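Local structure of type-iv like pilin ttha1222 (Thermus thermophilus, 5G2F) at residues Q8-N13 with G41-T46. The protein is a type IV-like competence pilin, here its soluble domain, that probably takes part in DNA uptake during natural transformation. Sequence-based numbering, arbitrary orientation.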
ATOM      1  N   GLN A   8       4.082 -18.437   5.469  1.00 39.71           N
ATOM      2  CA  GLN A   8       4.967 -18.037   6.549  1.00 39.15           C
ATOM      3  C   GLN A   8       6.219 -17.327   6.073  1.00 39.18           C
ATOM      4  O   GLN A   8       6.566 -16.248   6.574  1.00 37.15           O
ATOM      5  CB  GLN A   8       5.349 -19.243   7.401  1.00 41.83           C
ATOM      6  CG  GLN A   8       4.230 -19.755   8.294  1.00 42.89           C
ATOM      7  CD  GLN A   8       4.568 -21.079   8.979  1.00 47.87           C
ATOM      8  OE1 GLN A   8       5.276 -21.923   8.417  1.00 50.16           O
ATOM      9  NE2 GLN A   8       4.037 -21.284  10.187  1.00 48.12           N
ATOM     10  N   SER A   9       6.881 -17.906   5.086  1.00 39.30           N
ATOM     11  CA  SER A   9       8.052 -17.294   4.480  1.00 39.35           C
ATOM     12  C   SER A   9       7.740 -15.903   3.901  1.00 38.00           C
ATOM     13  O   SER A   9       8.519 -14.951   4.064  1.00 38.51           O
ATOM     14  CB  SER A   9       8.611 -18.276   3.421  1.00 42.85           C
ATOM     15  OG  SER A   9       9.740 -17.739   2.752  1.00 47.59           O
ATOM     16  N   TYR A  10       6.592 -15.747   3.250  1.00 37.60           N
ATOM     17  CA  TYR A  10       6.198 -14.436   2.713  1.00 35.63           C
ATOM     18  C   TYR A  10       6.018 -13.397   3.800  1.00 34.38           C
ATOM     19  O   TYR A  10       6.538 -12.288   3.716  1.00 32.18           O
ATOM     20  CB  TYR A  10       4.910 -14.558   1.899  1.00 37.82           C
ATOM     21  CG  TYR A  10       4.479 -13.284   1.279  1.00 35.69           C
ATOM     22  CD1 TYR A  10       5.215 -12.726   0.228  1.00 37.06           C
ATOM     23  CD2 TYR A  10       3.375 -12.598   1.742  1.00 34.40           C
ATOM     24  CE1 TYR A  10       4.843 -11.530  -0.343  1.00 36.22           C
ATOM     25  CE2 TYR A  10       2.991 -11.397   1.172  1.00 35.66           C
ATOM     26  CZ  TYR A  10       3.712 -10.877   0.105  1.00 37.11           C
ATOM     27  OH  TYR A  10       3.351  -9.649  -0.448  1.00 36.70           O
ATOM     28  N   VAL A  11       5.323 -13.787   4.880  1.00 35.05           N
ATOM     29  CA  VAL A  11       5.100 -12.882   6.007  1.00 32.80           C
ATOM     30  C   VAL A  11       6.426 -12.438   6.604  1.00 31.72           C
ATOM     31  O   VAL A  11       6.579 -11.271   6.908  1.00 30.17           O
ATOM     32  CB  VAL A  11       4.164 -13.531   7.062  1.00 32.25           C
ATOM     33  CG1 VAL A  11       4.142 -12.720   8.338  1.00 33.78           C
ATOM     34  CG2 VAL A  11       2.757 -13.640   6.471  1.00 33.18           C
ATOM     35  N   ARG A  12       7.376 -13.364   6.763  1.00 33.40           N
ATOM     36  CA  ARG A  12       8.673 -13.006   7.303  1.00 33.52           C
ATOM     37  C   ARG A  12       9.392 -12.032   6.388  1.00 34.68           C
ATOM     38  O   ARG A  12      10.048 -11.102   6.864  1.00 31.28           O
ATOM     39  CB  ARG A  12       9.551 -14.230   7.568  1.00 37.78           C
ATOM     40  CG  ARG A  12       9.046 -15.045   8.755  1.00 39.39           C
ATOM     41  CD  ARG A  12      10.083 -16.063   9.225  1.00 43.46           C
ATOM     42  NE  ARG A  12       9.638 -16.816  10.416  1.00 48.24           N
ATOM     43  CZ  ARG A  12       9.602 -16.320  11.658  1.00 48.88           C
ATOM     44  NH1 ARG A  12      10.005 -15.071  11.921  1.00 45.75           N
ATOM     45  NH2 ARG A  12       9.197 -17.099  12.660  1.00 50.98           N
ATOM     46  N   ASN A  13       9.251 -12.230   5.076  1.00 33.27           N
ATOM     47  CA  ASN A  13       9.831 -11.266   4.113  1.00 33.89           C
ATOM     48  C   ASN A  13       9.180  -9.880   4.153  1.00 32.04           C
ATOM     49  O   ASN A  13       9.898  -8.871   4.029  1.00 29.73           O
ATOM     50  CB  ASN A  13       9.856 -11.860   2.687  1.00 38.18           C
ATOM     51  CG  ASN A  13      11.026 -12.799   2.485  1.00 44.07           C
ATOM     52  OD1 ASN A  13      12.106 -12.591   3.040  1.00 55.74           O
ATOM     53  ND2 ASN A  13      10.835 -13.828   1.658  1.00 53.74           N
ATOM     54  N   GLY A  41       7.771  -8.197  -2.930  1.00 39.06           N
ATOM     55  CA  GLY A  41       8.392  -9.285  -3.640  1.00 40.88           C
ATOM     56  C   GLY A  41       7.311 -10.204  -4.139  1.00 42.65           C
ATOM     57  O   GLY A  41       6.132  -9.851  -4.161  1.00 43.92           O
ATOM     58  N   GLN A  42       7.725 -11.376  -4.595  1.00 46.87           N
ATOM     59  CA  GLN A  42       6.798 -12.350  -5.135  1.00 47.46           C
ATOM     60  C   GLN A  42       5.884 -12.853  -4.018  1.00 45.83           C
ATOM     61  O   GLN A  42       6.358 -13.321  -3.011  1.00 47.41           O
ATOM     62  CB  GLN A  42       7.592 -13.504  -5.735  1.00 52.95           C
ATOM     63  CG  GLN A  42       6.741 -14.677  -6.210  1.00 58.98           C
ATOM     64  CD  GLN A  42       5.879 -14.372  -7.427  1.00 66.34           C
ATOM     65  OE1 GLN A  42       6.207 -13.505  -8.252  1.00 69.44           O
ATOM     66  NE2 GLN A  42       4.768 -15.097  -7.542  1.00 67.99           N
ATOM     67  N   ARG A  43       4.577 -12.745  -4.204  1.00 45.06           N
ATOM     68  CA  ARG A  43       3.602 -13.232  -3.227  1.00 43.23           C
ATOM     69  C   ARG A  43       3.078 -14.607  -3.656  1.00 45.52           C
ATOM     70  O   ARG A  43       2.509 -14.736  -4.737  1.00 46.32           O
ATOM     71  CB  ARG A  43       2.429 -12.244  -3.080  1.00 43.45           C
ATOM     72  CG  ARG A  43       1.353 -12.740  -2.118  1.00 46.39           C
ATOM     73  CD  ARG A  43       0.235 -11.737  -1.825  1.00 47.14           C
ATOM     74  NE  ARG A  43      -0.320 -11.127  -3.029  1.00 52.28           N
ATOM     75  CZ  ARG A  43      -1.217 -11.711  -3.813  1.00 53.48           C
ATOM     76  NH1 ARG A  43      -1.660 -12.930  -3.557  1.00 54.68           N
ATOM     77  NH2 ARG A  43      -1.648 -11.071  -4.885  1.00 57.94           N
ATOM     78  N   PRO A  44       3.279 -15.653  -2.842  1.00 46.14           N
ATOM     79  CA  PRO A  44       2.703 -16.959  -3.230  1.00 50.20           C
ATOM     80  C   PRO A  44       1.171 -16.890  -3.344  1.00 51.00           C
ATOM     81  O   PRO A  44       0.532 -16.142  -2.617  1.00 49.82           O
ATOM     82  CB  PRO A  44       3.126 -17.906  -2.086  1.00 51.51           C
ATOM     83  CG  PRO A  44       4.225 -17.196  -1.366  1.00 50.50           C
ATOM     84  CD  PRO A  44       4.020 -15.727  -1.572  1.00 47.97           C
ATOM     85  N   LYS A  45       0.573 -17.660  -4.244  1.00 53.66           N
ATOM     86  CA  LYS A  45      -0.856 -17.492  -4.516  1.00 54.49           C
ATOM     87  C   LYS A  45      -1.697 -17.965  -3.335  1.00 53.11           C
ATOM     88  O   LYS A  45      -2.828 -17.533  -3.176  1.00 51.16           O
ATOM     89  CB  LYS A  45      -1.266 -18.153  -5.845  1.00 61.05           C
ATOM     90  CG  LYS A  45      -1.050 -19.644  -5.903  1.00 65.48           C
ATOM     91  CD  LYS A  45      -1.492 -20.224  -7.255  1.00 69.83           C
ATOM     92  CE  LYS A  45      -0.878 -21.596  -7.479  1.00 74.19           C
ATOM     93  NZ  LYS A  45      -1.094 -22.471  -6.291  1.00 75.72           N
ATOM     94  N   THR A  46      -1.127 -18.787  -2.457  1.00 52.67           N
ATOM     95  CA  THR A  46      -1.815 -19.150  -1.211  1.00 53.52           C
ATOM     96  C   THR A  46      -2.201 -17.922  -0.361  1.00 51.70           C
ATOM     97  O   THR A  46      -3.199 -17.956   0.367  1.00 52.04           O
ATOM     98  CB  THR A  46      -1.017 -20.181  -0.353  1.00 54.61           C
ATOM     99  OG1 THR A  46      -1.817 -20.612   0.759  1.00 56.65           O
ATOM    100  CG2 THR A  46       0.282 -19.603   0.198  1.00 52.41           C
TER
HETATM  101  O   HOH W   1       4.143  -8.508  -2.869  1.00 39.47           O
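Tyr10, reaching out from helix 3-19, lies against the extended backbone of Gln42, Arg43 and Pro44, a compact instance of one aromatic ring joining a helix to an irregular segment. The aliphatic part of Arg43 covers one ring face: CG stands 4.0 Å from the centroid of the Tyr10 ring, 20° off the normal, in a CH-pi contact displaced toward the rim. Arg43 CB packs on Tyr10 CZ at 3.7 Å, while Pro44 CD touches Tyr10 CD1, also at 3.7 Å. Gln42 O comes obliquely to Tyr10 CD1 at 3.5 Å. With CG anti to the backbone N (chi1 -178°), the tyrosine carries its ring across to this surface. Arg43 then bends at chi3, its guanidinium plane 83° from the ring, and NE is hydrogen-bonded to Leu37 O.

The hydroxyl is pinned by two hydrogen bonds, one to Cys36 O and one from a water in the ring plane. This water donates to Tyr10 OH at 2.8 Å and to Gly41 O at 2.7 Å, bridging two oxygens too far apart to bond directly. Exchanging Tyr10 for alanine would probably uncover the Arg43 methylenes and Pro44 CD and leave both Cys36 O and the water without their hydroxyl partner. The looser, solvent side lies at Gly41, reached through that water, and at exposed Gln42, whose CB points away from the helix.

The contact thus lays the segment leading into strand 47-54 along one flank of helix 3-19, while Val11 packs on strands 60-66 and 73-77 of the antiparallel sheet, the helix-on-sheet plan of pilin domains.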